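PDB 6WG5: ectonucleoside triphosphate diphosphohydrolase 4 from Homo sapiens, which belongs to the GDA1/CD39 family of nucleoside phosphatases, whose fold is related to that of actin and the actin-like ATPases. Local coordinates for residues A[179-189]-A[216-224]; A[252-260]-A[269-277]. One frame throughout, in Å; residues are numbered along the deposited sequence. Where two conformers were deposited one is given.

How the contacts relate
Both contacts are built on one mixed sheet of the actin-like fold and follow each other along the chain, contact 1 closing before contact 2 opens; their centres lie about 13 Å apart. Contact 1 sets the end of helix 172-186 on strand 221-225, inside the sheet. Contact 2 is the hairpin of strands 255-259 and 270-279, the former outermost in the sheet; strand 229-235 separates the hairpin from strand 221-225. The two meet directly: Trp180 of the helix packs on Val273 and Tyr271, while Arg216 lies against the Tyr271 ring and probably bonds to Val270 O. The same helix thus covers both inner strand and edge hairpin.

Contact 1 of 2, residues A[179-189]-A[216-224]; sequences AWIGINFVLGR and RKRTAGILD
Helix 172-186 of the actin-like fold packs across strand 221-225 and the loop residues leading into it; the axes of 179-186 and 221-224 approach to 8.7 Å at 124°. Asn184 and Ala220 make the polar centre of the contact. The amide of Asn184 grips the backbone of Ala220 twice: Ala220 N gives a nearly straight bond of 2.7 Å to a lone pair of Asn184 OD1, and Asn184 ND2 reaches Ala220 O at 3.1 Å. A further bond from ND2 to Trp180 O fixes the amide's rotation and sets ND2 over one face of the indole. Thr219 OG1 meets the indole edge, 3.4 Å from Trp180 CZ2; it hydrogen-bonds Glu235, and a water joins it to Trp180 NE1. Beyond, Ile222 CG2 slides against Ile183 CG2 at 3.7 Å. Gly188 ends the helix in a Schellman motif, and its O takes a 2.9 Å bond from NZ of the extended Lys217. Arg189, bent at chi2 (-55°), gives a 3.0 Å hydrogen bond from NH1 to Arg218 O, from above the carbonyl plane, and also salt-bridges Glu380. Strand 381-385 meets Ile183 and Leu187 through Tyr382, strand 229-235 flanks Ile222, and helix 479-487 packs on Ala179 and Phe185.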
loop_
_atom_site.group_PDB
_atom_site.type_symbol
_atom_site.label_atom_id
_atom_site.label_comp_id
_atom_site.label_asym_id
_atom_site.label_seq_id
_atom_site.Cartn_x
_atom_site.Cartn_y
_atom_site.Cartn_z
ATOM N N ALA A 179 -0.767 -4.450 4.463
ATOM C CA ALA A 179 0.421 -3.955 3.776
ATOM C C ALA A 179 1.419 -3.372 4.768
ATOM O O ALA A 179 2.633 -3.541 4.611
ATOM C CB ALA A 179 0.030 -2.914 2.729
ATOM N N TRP A 180 0.925 -2.682 5.798
ATOM C CA TRP A 180 1.814 -2.131 6.812
ATOM C C TRP A 180 2.522 -3.242 7.579
ATOM O O TRP A 180 3.715 -3.130 7.888
ATOM C CB TRP A 180 1.021 -1.231 7.760
ATOM C CG TRP A 180 1.845 -0.619 8.847
ATOM C CD1 TRP A 180 2.504 0.574 8.804
ATOM C CD2 TRP A 180 2.091 -1.168 10.146
ATOM N NE1 TRP A 180 3.149 0.801 9.997
ATOM C CE2 TRP A 180 2.910 -0.255 10.837
ATOM C CE3 TRP A 180 1.697 -2.345 10.792
ATOM C CZ2 TRP A 180 3.344 -0.479 12.140
ATOM C CZ3 TRP A 180 2.130 -2.568 12.086
ATOM C CH2 TRP A 180 2.946 -1.641 12.746
ATOM N N ILE A 181 1.804 -4.325 7.890
ATOM C CA ILE A 181 2.425 -5.471 8.548
ATOM C C ILE A 181 3.472 -6.099 7.639
ATOM O O ILE A 181 4.555 -6.494 8.088
ATOM C CB ILE A 181 1.352 -6.497 8.963
ATOM C CG1 ILE A 181 0.458 -5.923 10.064
ATOM C CG2 ILE A 181 1.997 -7.803 9.436
ATOM C CD1 ILE A 181 -0.766 -6.771 10.364
ATOM N N GLY A 182 3.166 -6.200 6.345
ATOM C CA GLY A 182 4.079 -6.862 5.428
ATOM C C GLY A 182 5.442 -6.199 5.379
ATOM O O GLY A 182 6.475 -6.867 5.471
ATOM N N ILE A 183 5.466 -4.873 5.234
ATOM C CA ILE A 183 6.742 -4.181 5.079
ATOM C C ILE A 183 7.538 -4.235 6.376
ATOM O O ILE A 183 8.745 -4.503 6.366
ATOM C CB ILE A 183 6.520 -2.731 4.606
ATOM C CG1 ILE A 183 7.867 -2.078 4.293
ATOM C CG2 ILE A 183 5.757 -1.916 5.652
ATOM C CD1 ILE A 183 7.770 -0.661 3.765
ATOM N N ASN A 184 6.884 -3.989 7.512
ATOM C CA ASN A 184 7.602 -3.986 8.780
ATOM C C ASN A 184 8.101 -5.376 9.139
ATOM O O ASN A 184 9.122 -5.510 9.823
ATOM C CB ASN A 184 6.710 -3.436 9.890
ATOM C CG ASN A 184 6.614 -1.929 9.856
ATOM O OD1 ASN A 184 7.490 -1.232 10.368
ATOM N ND2 ASN A 184 5.552 -1.415 9.242
ATOM N N PHE A 185 7.405 -6.417 8.689
ATOM C CA PHE A 185 7.861 -7.774 8.959
ATOM C C PHE A 185 9.182 -8.055 8.254
ATOM O O PHE A 185 10.155 -8.481 8.887
ATOM C CB PHE A 185 6.794 -8.776 8.532
ATOM C CG PHE A 185 7.160 -10.197 8.820
ATOM C CD1 PHE A 185 7.219 -10.657 10.122
ATOM C CD2 PHE A 185 7.448 -11.073 7.789
ATOM C CE1 PHE A 185 7.556 -11.964 10.395
ATOM C CE2 PHE A 185 7.787 -12.382 8.054
ATOM C CZ PHE A 185 7.841 -12.830 9.360
ATOM N N VAL A 186 9.240 -7.817 6.941
ATOM C CA VAL A 186 10.475 -8.072 6.203
ATOM C C VAL A 186 11.592 -7.171 6.705
ATOM O O VAL A 186 12.765 -7.563 6.696
ATOM C CB VAL A 186 10.251 -7.900 4.685
ATOM C CG1 VAL A 186 9.228 -8.904 4.180
ATOM C CG2 VAL A 186 9.816 -6.479 4.352
ATOM N N LEU A 187 11.257 -5.960 7.151
ATOM C CA LEU A 187 12.256 -5.071 7.732
ATOM C C LEU A 187 12.678 -5.496 9.132
ATOM O O LEU A 187 13.588 -4.881 9.697
ATOM C CB LEU A 187 11.724 -3.637 7.772
ATOM C CG LEU A 187 11.520 -2.938 6.424
ATOM C CD1 LEU A 187 10.999 -1.528 6.641
ATOM C CD2 LEU A 187 12.803 -2.902 5.610
ATOM N N GLY A 188 12.042 -6.518 9.703
ATOM C CA GLY A 188 12.440 -7.024 11.000
ATOM C C GLY A 188 11.966 -6.214 12.182
ATOM O O GLY A 188 12.502 -6.376 13.283
ATOM N N ARG A 189 10.967 -5.352 11.998
ATOM C CA ARG A 189 10.523 -4.467 13.067
ATOM C C ARG A 189 9.676 -5.172 14.114
ATOM O O ARG A 189 9.402 -4.579 15.163
ATOM C CB ARG A 189 9.739 -3.294 12.474
ATOM C CG ARG A 189 10.497 -2.547 11.385
ATOM C CD ARG A 189 11.854 -2.062 11.878
ATOM N NE ARG A 189 12.631 -1.437 10.814
ATOM C CZ ARG A 189 12.579 -0.148 10.497
ATOM N NH1 ARG A 189 11.778 0.674 11.159
ATOM N NH2 ARG A 189 13.331 0.320 9.512
ATOM N N ARG A 216 10.041 -0.427 22.256
ATOM C CA ARG A 216 10.287 -1.456 21.255
ATOM C C ARG A 216 10.745 -0.787 19.966
ATOM O O ARG A 216 10.785 0.442 19.860
ATOM C CB ARG A 216 9.039 -2.310 21.018
ATOM C CG ARG A 216 7.846 -1.516 20.525
ATOM C CD ARG A 216 6.609 -2.381 20.340
ATOM N NE ARG A 216 5.499 -1.593 19.812
ATOM C CZ ARG A 216 4.215 -1.915 19.935
ATOM N NH1 ARG A 216 3.286 -1.124 19.414
ATOM N NH2 ARG A 216 3.854 -3.014 20.585
ATOM N N LYS A 217 11.088 -1.613 18.978
ATOM C CA LYS A 217 11.558 -1.105 17.694
ATOM C C LYS A 217 10.536 -0.163 17.073
ATOM O O LYS A 217 9.339 -0.462 17.029
ATOM C CB LYS A 217 11.828 -2.258 16.728
ATOM C CG LYS A 217 13.148 -2.970 16.917
ATOM C CD LYS A 217 13.386 -3.927 15.760
ATOM C CE LYS A 217 14.652 -4.739 15.937
ATOM N NZ LYS A 217 14.853 -5.675 14.795
ATOM N N ARG A 218 11.021 0.972 16.578
ATOM C CA ARG A 218 10.192 1.856 15.774
ATOM C C ARG A 218 9.791 1.163 14.479
ATOM O O ARG A 218 10.573 0.408 13.895
ATOM C CB ARG A 218 10.956 3.142 15.467
ATOM C CG ARG A 218 10.146 4.205 14.758
ATOM C CD ARG A 218 10.990 5.442 14.522
ATOM N NE ARG A 218 12.061 5.198 13.561
ATOM C CZ ARG A 218 13.059 6.042 13.321
ATOM N NH1 ARG A 218 13.136 7.196 13.972
ATOM N NH2 ARG A 218 13.986 5.732 12.428
ATOM N N THR A 219 8.564 1.417 14.031
ATOM C CA THR A 219 8.074 0.877 12.772
ATOM C C THR A 219 8.189 1.919 11.664
ATOM O O THR A 219 8.438 3.102 11.905
ATOM C CB THR A 219 6.621 0.409 12.903
ATOM O OG1 THR A 219 5.801 1.492 13.359
ATOM C CG2 THR A 219 6.516 -0.761 13.872
ATOM N N ALA A 220 7.994 1.458 10.431
ATOM C CA ALA A 220 8.078 2.299 9.245
ATOM C C ALA A 220 6.682 2.482 8.665
ATOM O O ALA A 220 5.989 1.499 8.383
ATOM C CB ALA A 220 9.013 1.685 8.203
ATOM N N GLY A 221 6.271 3.739 8.492
ATOM C CA GLY A 221 5.024 4.030 7.822
ATOM C C GLY A 221 5.147 3.861 6.324
ATOM O O GLY A 221 6.239 3.751 5.768
ATOM N N ILE A 222 3.996 3.834 5.657
ATOM C CA ILE A 222 3.945 3.664 4.210
ATOM C C ILE A 222 3.104 4.782 3.612
ATOM O O ILE A 222 2.006 5.075 4.098
ATOM C CB ILE A 222 3.394 2.281 3.807
ATOM C CG1 ILE A 222 2.090 1.977 4.538
ATOM C CG2 ILE A 222 4.431 1.206 4.104
ATOM C CD1 ILE A 222 1.456 0.643 4.153
ATOM N N LEU A 223 3.643 5.422 2.580
ATOM C CA LEU A 223 2.922 6.367 1.742
ATOM C C LEU A 223 2.828 5.775 0.345
ATOM O O LEU A 223 3.839 5.337 -0.214
ATOM C CB LEU A 223 3.637 7.719 1.696
ATOM C CG LEU A 223 3.428 8.646 2.887
ATOM C CD1 LEU A 223 4.633 9.546 3.070
ATOM C CD2 LEU A 223 2.175 9.474 2.671
ATOM N N ASP A 224 1.621 5.751 -0.213
ATOM C CA ASP A 224 1.405 5.164 -1.531
ATOM C C ASP A 224 0.476 6.067 -2.324
ATOM O O ASP A 224 -0.683 6.254 -1.945
ATOM C CB ASP A 224 0.818 3.754 -1.418
ATOM C CG ASP A 224 1.051 2.925 -2.665
ATOM O OD1 ASP A 224 1.236 3.515 -3.749
ATOM O OD2 ASP A 224 1.052 1.680 -2.562
HETATM O O HOH W 1 4.709 3.089 11.444
HETATM O O HOH W 2 14.935 -4.176 12.025
HETATM O O HOH W 3 8.191 -2.952 16.779
#

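Contact 2 of 2, residues A[252-260]-A[269-277]; sequences KNLLAEFNL and HVYRVYVAT
Phe258 and Tyr271 face each other as a hydrogen-bonded pair of an antiparallel hairpin, each backbone N bonded to the other's O. Ala256 and Val273 form the next such pair, with Ala256 N to Val273 O at 2.8 Å. Further bonds continue the pattern at both ends, from Val275 N to Leu254 O and from Leu260 N to His269 O. At the non-hydrogen-bonded pairs the CA-H groups approach carbonyls instead, as where Arg272 CA lies 3.4 Å from Ala256 O.

On the side of Ala256, Phe258, Tyr271 and Val273, the Phe258 ring leans over the neighbouring strand. Its CG stands between the backbone N and the carbonyl carbon (chi1 55°), which turns Phe258 CE2 to Val273 CG2 at 3.6 Å and Phe258 CZ to Tyr271 CB at 3.9 Å; Tyr271 O sits over one ring face, near the rim. On the other side, Leu255 CD2 packs on Tyr274 CB at 3.8 Å, near the plane of the Tyr274 ring at its edge. Leu254, just before the strand, runs alongside Tyr274, and Leu254 CB lies 3.6 Å from Tyr274 CE2. Glu257 and Arg272 also lie side by side, touching through their CG atoms.

Farther out, Val177 of helix 172-186 covers Ala256 and Phe258, and Tyr274 OH bonds to Tyr370 O. Asn259 OD1 accepts from Gly261 N and from a water that also bridges to His269 N, tying together the two strand ends.

Glu257 and Arg272 carry opposite charges near each other but beyond a salt bridge; this holds for one of two modelled conformers of Arg272 and is therefore uncertain. Across these two strands, then, the hairpin is held by backbone bonds and apolar packing.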
loop_
_atom_site.group_PDB
_atom_site.type_symbol
_atom_site.label_atom_id
_atom_site.label_comp_id
_atom_site.label_asym_id
_atom_site.label_seq_id
_atom_site.Cartn_x
_atom_site.Cartn_y
_atom_site.Cartn_z
ATOM N N LYS A 252 -12.061 6.479 15.129
ATOM C CA LYS A 252 -12.354 5.060 15.314
ATOM C C LYS A 252 -12.244 4.306 13.995
ATOM O O LYS A 252 -11.642 3.229 13.922
ATOM C CB LYS A 252 -13.758 4.878 15.897
ATOM C CG LYS A 252 -13.885 5.072 17.399
ATOM C CD LYS A 252 -15.328 4.845 17.838
ATOM C CE LYS A 252 -15.506 4.980 19.342
ATOM N NZ LYS A 252 -15.273 6.369 19.820
ATOM N N ASN A 253 -12.820 4.873 12.934
ATOM C CA ASN A 253 -12.885 4.196 11.647
ATOM C C ASN A 253 -11.552 4.193 10.913
ATOM O O ASN A 253 -11.378 3.401 9.981
ATOM C CB ASN A 253 -13.951 4.860 10.775
ATOM C CG ASN A 253 -14.454 3.949 9.674
ATOM O OD1 ASN A 253 -14.642 2.749 9.883
ATOM N ND2 ASN A 253 -14.667 4.514 8.491
ATOM N N LEU A 254 -10.613 5.055 11.304
ATOM C CA LEU A 254 -9.312 5.148 10.652
ATOM C C LEU A 254 -8.193 4.555 11.496
ATOM O O LEU A 254 -7.022 4.652 11.111
ATOM C CB LEU A 254 -8.992 6.607 10.322
ATOM C CG LEU A 254 -10.039 7.347 9.492
ATOM C CD1 LEU A 254 -9.588 8.774 9.239
ATOM C CD2 LEU A 254 -10.307 6.622 8.177
ATOM N N LEU A 255 -8.519 3.947 12.633
ATOM C CA LEU A 255 -7.533 3.354 13.522
ATOM C C LEU A 255 -7.812 1.867 13.674
ATOM O O LEU A 255 -8.965 1.454 13.830
ATOM C CB LEU A 255 -7.550 4.030 14.896
ATOM C CG LEU A 255 -7.061 5.480 14.933
ATOM C CD1 LEU A 255 -7.375 6.116 16.278
ATOM C CD2 LEU A 255 -5.568 5.552 14.645
ATOM N N ALA A 256 -6.749 1.069 13.620
ATOM C CA ALA A 256 -6.828 -0.372 13.817
ATOM C C ALA A 256 -5.970 -0.752 15.014
ATOM O O ALA A 256 -4.811 -0.336 15.109
ATOM C CB ALA A 256 -6.366 -1.126 12.568
ATOM N N GLU A 257 -6.544 -1.531 15.927
ATOM C CA GLU A 257 -5.841 -2.016 17.107
ATOM C C GLU A 257 -5.869 -3.535 17.092
ATOM O O GLU A 257 -6.945 -4.139 17.151
ATOM C CB GLU A 257 -6.477 -1.467 18.383
ATOM C CG GLU A 257 -6.074 -0.036 18.681
ATOM C CD GLU A 257 -7.109 0.713 19.493
ATOM O OE1 GLU A 257 -7.526 1.806 19.052
ATOM O OE2 GLU A 257 -7.512 0.209 20.564
ATOM N N PHE A 258 -4.691 -4.147 17.009
ATOM C CA PHE A 258 -4.577 -5.587 16.849
ATOM C C PHE A 258 -3.365 -6.089 17.620
ATOM O O PHE A 258 -2.544 -5.310 18.115
ATOM C CB PHE A 258 -4.470 -5.969 15.368
ATOM C CG PHE A 258 -3.348 -5.280 14.647
ATOM C CD1 PHE A 258 -2.096 -5.864 14.566
ATOM C CD2 PHE A 258 -3.544 -4.044 14.055
ATOM C CE1 PHE A 258 -1.061 -5.231 13.905
ATOM C CE2 PHE A 258 -2.515 -3.407 13.391
ATOM C CZ PHE A 258 -1.272 -4.001 13.317
ATOM N N ASN A 259 -3.261 -7.414 17.709
ATOM C CA ASN A 259 -2.184 -8.085 18.429
ATOM C C ASN A 259 -1.587 -9.141 17.512
ATOM O O ASN A 259 -2.283 -10.076 17.105
ATOM C CB ASN A 259 -2.705 -8.722 19.720
ATOM C CG ASN A 259 -1.593 -9.267 20.594
ATOM O OD1 ASN A 259 -0.434 -9.331 20.179
ATOM N ND2 ASN A 259 -1.944 -9.675 21.807
ATOM N N LEU A 260 -0.303 -8.988 17.181
ATOM C CA LEU A 260 0.357 -9.923 16.277
ATOM C C LEU A 260 0.884 -11.159 16.987
ATOM O O LEU A 260 1.181 -12.158 16.321
ATOM C CB LEU A 260 1.513 -9.235 15.553
ATOM C CG LEU A 260 1.167 -8.479 14.273
ATOM C CD1 LEU A 260 2.341 -7.617 13.851
ATOM C CD2 LEU A 260 0.800 -9.452 13.168
ATOM N N HIS A 269 3.428 -7.048 21.100
ATOM C CA HIS A 269 3.063 -6.968 19.692
ATOM C C HIS A 269 1.688 -6.338 19.471
ATOM O O HIS A 269 1.057 -6.591 18.440
ATOM C CB HIS A 269 3.103 -8.359 19.057
ATOM C CG HIS A 269 4.482 -8.920 18.917
ATOM N ND1 HIS A 269 5.479 -8.280 18.212
ATOM C CD2 HIS A 269 5.028 -10.070 19.380
ATOM C CE1 HIS A 269 6.580 -9.007 18.253
ATOM N NE2 HIS A 269 6.333 -10.099 18.954
ATOM N N VAL A 270 1.208 -5.532 20.415
ATOM C CA VAL A 270 -0.025 -4.773 20.233
ATOM C C VAL A 270 0.321 -3.448 19.566
ATOM O O VAL A 270 1.171 -2.698 20.060
ATOM C CB VAL A 270 -0.740 -4.549 21.577
ATOM C CG1 VAL A 270 -1.940 -3.624 21.404
ATOM C CG2 VAL A 270 -1.185 -5.875 22.164
ATOM N N TYR A 271 -0.341 -3.158 18.447
ATOM C CA TYR A 271 -0.056 -1.968 17.659
ATOM C C TYR A 271 -1.337 -1.203 17.359
ATOM O O TYR A 271 -2.397 -1.802 17.156
ATOM C CB TYR A 271 0.628 -2.327 16.331
ATOM C CG TYR A 271 2.025 -2.872 16.494
ATOM C CD1 TYR A 271 3.118 -2.021 16.538
ATOM C CD2 TYR A 271 2.250 -4.236 16.605
ATOM C CE1 TYR A 271 4.396 -2.510 16.693
ATOM C CE2 TYR A 271 3.525 -4.737 16.759
ATOM C CZ TYR A 271 4.595 -3.869 16.803
ATOM O OH TYR A 271 5.871 -4.357 16.957
ATOM N N ARG A 272 -1.227 0.123 17.354
ATOM C CA ARG A 272 -2.277 1.011 16.874
ATOM C C ARG A 272 -1.802 1.623 15.563
ATOM O O ARG A 272 -0.813 2.366 15.549
ATOM C CB ARG A 272 -2.584 2.101 17.902
ATOM C CG ARG A 272 -3.783 2.968 17.555
ATOM C CD ARG A 272 -3.945 4.141 18.515
ATOM N NE ARG A 272 -3.507 3.814 19.875
ATOM C CZ ARG A 272 -2.567 4.466 20.557
ATOM N NH1 ARG A 272 -2.258 4.072 21.787
ATOM N NH2 ARG A 272 -1.945 5.516 20.037
ATOM N N VAL A 273 -2.492 1.306 14.470
ATOM C CA VAL A 273 -2.095 1.743 13.136
ATOM C C VAL A 273 -3.211 2.586 12.534
ATOM O O VAL A 273 -4.376 2.174 12.524
ATOM C CB VAL A 273 -1.763 0.550 12.223
ATOM C CG1 VAL A 273 -1.313 1.036 10.855
ATOM C CG2 VAL A 273 -0.690 -0.317 12.861
ATOM N N TYR A 274 -2.843 3.762 12.029
ATOM C CA TYR A 274 -3.759 4.649 11.329
ATOM C C TYR A 274 -3.672 4.373 9.836
ATOM O O TYR A 274 -2.572 4.257 9.289
ATOM C CB TYR A 274 -3.409 6.107 11.626
ATOM C CG TYR A 274 -4.037 7.126 10.700
ATOM C CD1 TYR A 274 -3.326 7.647 9.627
ATOM C CD2 TYR A 274 -5.332 7.582 10.908
ATOM C CE1 TYR A 274 -3.886 8.585 8.784
ATOM C CE2 TYR A 274 -5.904 8.521 10.067
ATOM C CZ TYR A 274 -5.175 9.021 9.009
ATOM O OH TYR A 274 -5.737 9.956 8.168
ATOM N N VAL A 275 -4.826 4.256 9.186
ATOM C CA VAL A 275 -4.900 3.951 7.760
ATOM C C VAL A 275 -5.930 4.872 7.125
ATOM O O VAL A 275 -7.082 4.919 7.565
ATOM C CB VAL A 275 -5.268 2.476 7.505
ATOM C CG1 VAL A 275 -5.354 2.194 6.010
ATOM C CG2 VAL A 275 -4.255 1.556 8.157
ATOM N N ALA A 276 -5.518 5.601 6.088
ATOM C CA ALA A 276 -6.414 6.497 5.373
ATOM C C ALA A 276 -6.195 6.341 3.877
ATOM O O ALA A 276 -5.050 6.296 3.416
ATOM C CB ALA A 276 -6.194 7.956 5.791
ATOM N N THR A 277 -7.292 6.259 3.127
ATOM C CA THR A 277 -7.265 6.166 1.675
ATOM C C THR A 277 -8.072 7.325 1.112
ATOM O O THR A 277 -9.168 7.614 1.602
ATOM C CB THR A 277 -7.842 4.829 1.195
ATOM O OG1 THR A 277 -7.247 3.757 1.937
ATOM C CG2 THR A 277 -7.564 4.627 -0.281
HETATM O O HOH W 4 1.421 -9.172 22.041
#